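Local coordinates for glucosamine kinase (Streptacidiphilus jiangxiensis, PDB 6HWJ), which catalyses the magnesium- and ATP-dependent phosphorylation of D-glucosamine to D-glucosamine 6-phosphate, with weaker activity on glucose, at residues S345-G350 against P400-Q405; R408-A413 against Y422-S427. All coordinates share one frame; numbering follows the deposited sequence.

Contact 1 (S345-G350 against P400-Q405); sequences SLDHVG and PLRYAQ
Arg-402 reaches from helix 398-416 to Asp-347 on helix 335-356; the long arm of the arginine meets the short aspartate, the one close pair between the segments. The arginine sets out with CG anti to its own N, bends at chi2 (62°) and is extended through chi3, with the guanidinium turned at the last bond, which carries it across the gap between the backbones. Its NH1 lies 3.1 Å from Asp-347 OD2 in a salt bridge. The carboxylate oxygen sits at the guanidinium edge, in the guanidinium plane, yet the two planar groups stand 80° apart, and the hydrogen bond within the bridge is weak, with an N-H...O angle of 127°. NH1 also comes 3.3 Å from Asp-347 CB, so it rests against the aspartate stem as well as its oxygen. NE pairs with Glu-406 one turn on, and NH2 bonds to Gln-373 OE1, while Gln-373 NE2 bonds weakly to Asp-347 OD2. Further along, Gln-405, part of the proposed substrate specificity motif, directs its CB toward helix 335-356 and packs on Val-340. Asp-347 OD1 meanwhile forms a salt bridge with Arg-351. The two buried residues probably offset each other's charge, and the bridge is one link in a polar network, with Gln-373 touching both partners, that probably fixes the guanidinium's orientation between the helices.

Contact 2 (R408-A413 against Y422-S427); sequences REYLYA and YVPDLS
Helices 408-413 and 422-427 run nearly antiparallel, at 158°, with their axes 8.7 Å apart, and the backbones come nearest at Glu-409 and Pro-424, whose CA atoms are 6.1 Å from each other. Pro-424 carries the contact, its ring set against Tyr-410 and Glu-409. Its CG stands 3.6 Å from the centroid of the Tyr-410 ring and only 8° off the ring normal, a well-centred CH-pi contact, while its CB lies 3.6 Å from Tyr-410 CE2 over the same face. The same CG also lies 3.8 Å from Glu-409 CB, with CD close by. Beyond this, the glutamate bends at chi2 (-66°) and leads away from helix 422-431, and its OE1 bonds to Trp-420 NE1. Glu-409, which binds D-glucosamine, and Tyr-410 belong to the proposed specificity motif. Tyr-410 OH donates to a water 2.7 Å away, in the ring plane, which in turn donates to Asp-425 OD1, an oxygen also held in a salt bridge by Arg-271. The two segments belong to antiparallel helices joined by the short 417-421 connection; Leu-272 and Trp-275 of helix 266-284 and Ala-260 of helix 243-263 pack on Tyr-410, and Val-352 of helix 335-356 meets Tyr-422.

How the contacts relate
Contacts 1 and 2 follow one another along helix 398-416, their centres 9 Å apart, and helix 335-356 ties them together. Asp-347 of contact 1 places OD1 3.0 Å from Ser-427 OG of contact 2, a probable hydrogen bond. His-348 packs its CD2 3.3 Å from Val-423 CG1, and its CE1 lies 3.5 Å from Glu-409 OE2, while its NE2 bonds to Glu-406. In the sugar site, Glu-409 OE1 also bonds a buffer molecule, probably from crystallisation. Its side chain is about 9 Å from that of Asp-300, which also binds the sugar, and about 13 Å from a magnesium ion. Contact 1 lies farther along the same helix, toward its N-terminal end, the Arg-402 side chain about 8 Å from that of Glu-409.

Contact 1 (S345-G350 against P400-Q405)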
loop_
_atom_site.group_PDB
_atom_site.type_symbol
_atom_site.label_atom_id
_atom_site.label_comp_id
_atom_site.label_asym_id
_atom_site.label_seq_id
_atom_site.Cartn_x
_atom_site.Cartn_y
_atom_site.Cartn_z
ATOM N N SER A 345 -2.813 -0.758 -14.192
ATOM C CA SER A 345 -2.163 0.536 -14.014
ATOM C C SER A 345 -1.331 0.925 -15.242
ATOM O O SER A 345 -1.359 2.080 -15.678
ATOM C CB SER A 345 -1.284 0.495 -12.763
ATOM O OG SER A 345 -0.837 1.782 -12.406
ATOM N N LEU A 346 -0.606 -0.030 -15.820
ATOM C CA LEU A 346 0.189 0.252 -17.015
ATOM C C LEU A 346 -0.701 0.637 -18.186
ATOM O O LEU A 346 -0.396 1.577 -18.932
ATOM C CB LEU A 346 1.042 -0.957 -17.382
ATOM C CG LEU A 346 2.181 -1.254 -16.387
ATOM C CD1 LEU A 346 2.836 -2.573 -16.683
ATOM C CD2 LEU A 346 3.206 -0.137 -16.395
ATOM N N ASP A 347 -1.801 -0.093 -18.380
ATOM C CA ASP A 347 -2.791 0.308 -19.376
ATOM C C ASP A 347 -3.240 1.749 -19.136
ATOM O O ASP A 347 -3.277 2.571 -20.063
ATOM C CB ASP A 347 -3.972 -0.664 -19.314
ATOM C CG ASP A 347 -4.977 -0.446 -20.409
ATOM O OD1 ASP A 347 -5.429 0.693 -20.600
ATOM O OD2 ASP A 347 -5.331 -1.422 -21.077
ATOM N N HIS A 348 -3.571 2.072 -17.893
ATOM C CA HIS A 348 -4.093 3.404 -17.565
ATOM C C HIS A 348 -3.057 4.510 -17.817
ATOM O O HIS A 348 -3.429 5.628 -18.213
ATOM C CB HIS A 348 -4.564 3.424 -16.127
ATOM C CG HIS A 348 -5.621 2.405 -15.839
ATOM N ND1 HIS A 348 -5.977 2.030 -14.562
ATOM C CD2 HIS A 348 -6.377 1.655 -16.672
ATOM C CE1 HIS A 348 -6.922 1.104 -14.623
ATOM N NE2 HIS A 348 -7.196 0.872 -15.893
ATOM N N VAL A 349 -1.782 4.220 -17.562
ATOM C CA VAL A 349 -0.716 5.158 -17.890
ATOM C C VAL A 349 -0.782 5.533 -19.357
ATOM O O VAL A 349 -0.692 6.706 -19.716
ATOM C CB VAL A 349 0.660 4.564 -17.529
ATOM C CG1 VAL A 349 1.789 5.402 -18.137
ATOM C CG2 VAL A 349 0.824 4.509 -16.023
ATOM N N GLY A 350 -0.942 4.537 -20.218
ATOM C CA GLY A 350 -1.063 4.799 -21.631
ATOM C C GLY A 350 -2.281 5.632 -21.957
ATOM O O GLY A 350 -2.214 6.539 -22.790
ATOM N N PRO A 400 -11.186 -12.250 -14.791
ATOM C CA PRO A 400 -12.164 -11.722 -13.821
ATOM C C PRO A 400 -11.615 -10.614 -12.938
ATOM O O PRO A 400 -12.316 -9.624 -12.707
ATOM C CB PRO A 400 -12.577 -12.962 -13.016
ATOM C CG PRO A 400 -11.560 -14.016 -13.309
ATOM C CD PRO A 400 -11.037 -13.709 -14.703
ATOM N N LEU A 401 -10.384 -10.746 -12.414
ATOM C CA LEU A 401 -9.852 -9.709 -11.538
ATOM C C LEU A 401 -9.521 -8.435 -12.311
ATOM O O LEU A 401 -9.672 -7.323 -11.782
ATOM C CB LEU A 401 -8.620 -10.216 -10.805
ATOM C CG LEU A 401 -8.794 -11.318 -9.765
ATOM C CD1 LEU A 401 -7.484 -11.528 -8.990
ATOM C CD2 LEU A 401 -9.942 -11.005 -8.803
ATOM N N ARG A 402 -9.069 -8.560 -13.558
ATOM C CA ARG A 402 -8.799 -7.361 -14.346
ATOM C C ARG A 402 -10.085 -6.591 -14.617
ATOM O O ARG A 402 -10.138 -5.368 -14.442
ATOM C CB ARG A 402 -8.088 -7.727 -15.648
ATOM C CG ARG A 402 -7.883 -6.554 -16.584
ATOM C CD ARG A 402 -6.992 -5.454 -15.962
ATOM N NE ARG A 402 -6.892 -4.305 -16.854
ATOM C CZ ARG A 402 -6.028 -4.217 -17.867
ATOM N NH1 ARG A 402 -6.033 -3.148 -18.646
ATOM N NH2 ARG A 402 -5.154 -5.188 -18.086
ATOM N N TYR A 403 -11.148 -7.297 -15.026
ATOM C CA TYR A 403 -12.415 -6.625 -15.238
ATOM C C TYR A 403 -12.819 -5.865 -13.982
ATOM O O TYR A 403 -13.250 -4.715 -14.057
ATOM C CB TYR A 403 -13.496 -7.640 -15.640
ATOM C CG TYR A 403 -13.387 -8.178 -17.061
ATOM C CD1 TYR A 403 -12.420 -7.708 -17.943
ATOM C CD2 TYR A 403 -14.274 -9.146 -17.525
ATOM C CE1 TYR A 403 -12.336 -8.202 -19.247
ATOM C CE2 TYR A 403 -14.200 -9.630 -18.816
ATOM C CZ TYR A 403 -13.222 -9.156 -19.672
ATOM O OH TYR A 403 -13.143 -9.652 -20.964
ATOM N N ALA A 404 -12.683 -6.499 -12.811
ATOM C CA ALA A 404 -13.077 -5.851 -11.563
ATOM C C ALA A 404 -12.232 -4.606 -11.294
ATOM O O ALA A 404 -12.724 -3.628 -10.717
ATOM C CB ALA A 404 -12.946 -6.837 -10.407
ATOM N N GLN A 405 -10.963 -4.631 -11.693
ATOM C CA GLN A 405 -10.118 -3.451 -11.545
ATOM C C GLN A 405 -10.680 -2.294 -12.357
ATOM O O GLN A 405 -10.780 -1.164 -11.865
ATOM C CB GLN A 405 -8.687 -3.754 -11.979
ATOM C CG GLN A 405 -7.903 -4.656 -11.062
ATOM C CD GLN A 405 -7.385 -3.939 -9.822
ATOM O OE1 GLN A 405 -7.470 -2.709 -9.711
ATOM N NE2 GLN A 405 -6.844 -4.709 -8.884
#

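Contact 2 (R408-A413 against Y422-S427)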
loop_
_atom_site.group_PDB
_atom_site.type_symbol
_atom_site.label_atom_id
_atom_site.label_comp_id
_atom_site.label_asym_id
_atom_site.label_seq_id
_atom_site.Cartn_x
_atom_site.Cartn_y
_atom_site.Cartn_z
ATOM N N ARG A 408 -13.664 -0.755 -10.804
ATOM C CA ARG A 408 -13.298 0.133 -9.703
ATOM C C ARG A 408 -12.965 1.536 -10.204
ATOM O O ARG A 408 -13.168 2.516 -9.480
ATOM C CB ARG A 408 -12.101 -0.428 -8.922
ATOM C CG ARG A 408 -12.391 -1.654 -8.067
ATOM C CD ARG A 408 -13.449 -1.395 -7.007
ATOM N NE ARG A 408 -13.219 -0.156 -6.268
ATOM C CZ ARG A 408 -13.972 0.261 -5.252
ATOM N NH1 ARG A 408 -13.690 1.402 -4.646
ATOM N NH2 ARG A 408 -15.003 -0.465 -4.840
ATOM N N GLU A 409 -12.421 1.649 -11.422
ATOM C CA GLU A 409 -12.063 2.959 -11.947
ATOM C C GLU A 409 -13.306 3.779 -12.249
ATOM O O GLU A 409 -13.311 4.999 -12.032
ATOM C CB GLU A 409 -11.190 2.818 -13.202
ATOM C CG GLU A 409 -9.914 2.056 -12.960
ATOM C CD GLU A 409 -8.949 2.786 -12.031
ATOM O OE1 GLU A 409 -9.079 4.007 -11.840
ATOM O OE2 GLU A 409 -8.040 2.133 -11.489
ATOM N N TYR A 410 -14.377 3.122 -12.725
ATOM C CA TYR A 410 -15.650 3.812 -12.886
ATOM C C TYR A 410 -16.143 4.383 -11.560
ATOM O O TYR A 410 -16.651 5.517 -11.502
ATOM C CB TYR A 410 -16.729 2.873 -13.434
ATOM C CG TYR A 410 -16.602 2.458 -14.874
ATOM C CD1 TYR A 410 -16.859 3.351 -15.898
ATOM C CD2 TYR A 410 -16.302 1.142 -15.208
ATOM C CE1 TYR A 410 -16.785 2.953 -17.225
ATOM C CE2 TYR A 410 -16.238 0.734 -16.523
ATOM C CZ TYR A 410 -16.486 1.634 -17.527
ATOM O OH TYR A 410 -16.416 1.216 -18.835
ATOM N N LEU A 411 -16.031 3.596 -10.487
ATOM C CA LEU A 411 -16.523 4.038 -9.196
ATOM C C LEU A 411 -15.672 5.185 -8.669
ATOM O O LEU A 411 -16.207 6.158 -8.124
ATOM C CB LEU A 411 -16.556 2.862 -8.205
ATOM C CG LEU A 411 -17.521 1.725 -8.551
ATOM C CD1 LEU A 411 -17.506 0.637 -7.462
ATOM C CD2 LEU A 411 -18.950 2.227 -8.735
ATOM N N TYR A 412 -14.348 5.094 -8.823
ATOM C CA TYR A 412 -13.499 6.230 -8.476
ATOM C C TYR A 412 -13.949 7.486 -9.225
ATOM O O TYR A 412 -14.117 8.556 -8.632
ATOM C CB TYR A 412 -12.044 5.920 -8.782
ATOM C CG TYR A 412 -11.158 7.132 -8.624
ATOM C CD1 TYR A 412 -10.700 7.520 -7.369
ATOM C CD2 TYR A 412 -10.808 7.906 -9.722
ATOM C CE1 TYR A 412 -9.897 8.644 -7.220
ATOM C CE2 TYR A 412 -10.023 9.026 -9.577
ATOM C CZ TYR A 412 -9.570 9.389 -8.322
ATOM O OH TYR A 412 -8.786 10.500 -8.180
ATOM N N ALA A 413 -14.191 7.352 -10.527
ATOM C CA ALA A 413 -14.563 8.498 -11.340
ATOM C C ALA A 413 -15.838 9.147 -10.826
ATOM O O ALA A 413 -15.873 10.360 -10.582
ATOM C CB ALA A 413 -14.723 8.067 -12.805
ATOM N N TYR A 422 -13.176 7.806 -18.902
ATOM C CA TYR A 422 -12.589 7.450 -20.189
ATOM C C TYR A 422 -11.547 6.341 -20.046
ATOM O O TYR A 422 -11.339 5.571 -20.985
ATOM C CB TYR A 422 -11.941 8.655 -20.887
ATOM C CG TYR A 422 -10.612 9.063 -20.322
ATOM C CD1 TYR A 422 -10.526 9.948 -19.246
ATOM C CD2 TYR A 422 -9.422 8.575 -20.869
ATOM C CE1 TYR A 422 -9.300 10.329 -18.734
ATOM C CE2 TYR A 422 -8.209 8.940 -20.374
ATOM C CZ TYR A 422 -8.139 9.826 -19.310
ATOM O OH TYR A 422 -6.907 10.186 -18.816
ATOM N N VAL A 423 -10.898 6.248 -18.889
ATOM C CA VAL A 423 -9.823 5.281 -18.672
ATOM C C VAL A 423 -10.397 3.868 -18.742
ATOM O O VAL A 423 -9.964 3.082 -19.601
ATOM C CB VAL A 423 -9.091 5.563 -17.352
ATOM C CG1 VAL A 423 -8.035 4.498 -17.054
ATOM C CG2 VAL A 423 -8.410 6.931 -17.418
ATOM N N PRO A 424 -11.363 3.482 -17.897
ATOM C CA PRO A 424 -11.905 2.117 -18.031
ATOM C C PRO A 424 -12.660 1.906 -19.324
ATOM O O PRO A 424 -12.680 0.783 -19.843
ATOM C CB PRO A 424 -12.818 1.969 -16.798
ATOM C CG PRO A 424 -13.189 3.375 -16.430
ATOM C CD PRO A 424 -11.937 4.188 -16.730
ATOM N N ASP A 425 -13.297 2.952 -19.870
ATOM C CA ASP A 425 -13.989 2.808 -21.138
ATOM C C ASP A 425 -13.021 2.371 -22.237
ATOM O O ASP A 425 -13.291 1.412 -22.975
ATOM C CB ASP A 425 -14.679 4.119 -21.508
ATOM C CG ASP A 425 -15.432 4.027 -22.828
ATOM O OD1 ASP A 425 -16.361 3.209 -22.924
ATOM O OD2 ASP A 425 -15.082 4.785 -23.769
ATOM N N LEU A 426 -11.888 3.059 -22.359
ATOM C CA LEU A 426 -10.937 2.715 -23.412
ATOM C C LEU A 426 -10.199 1.426 -23.073
ATOM O O LEU A 426 -9.931 0.617 -23.958
ATOM C CB LEU A 426 -9.965 3.869 -23.635
ATOM C CG LEU A 426 -10.641 5.161 -24.125
ATOM C CD1 LEU A 426 -9.644 6.311 -24.229
ATOM C CD2 LEU A 426 -11.356 4.950 -25.465
ATOM N N SER A 427 -9.883 1.204 -21.793
ATOM C CA SER A 427 -9.235 -0.041 -21.393
ATOM C C SER A 427 -10.102 -1.244 -21.745
ATOM O O SER A 427 -9.640 -2.196 -22.387
ATOM C CB SER A 427 -8.952 -0.028 -19.888
ATOM O OG SER A 427 -8.203 1.094 -19.520
HETATM O O HOH W 1 -17.503 2.838 -20.676
#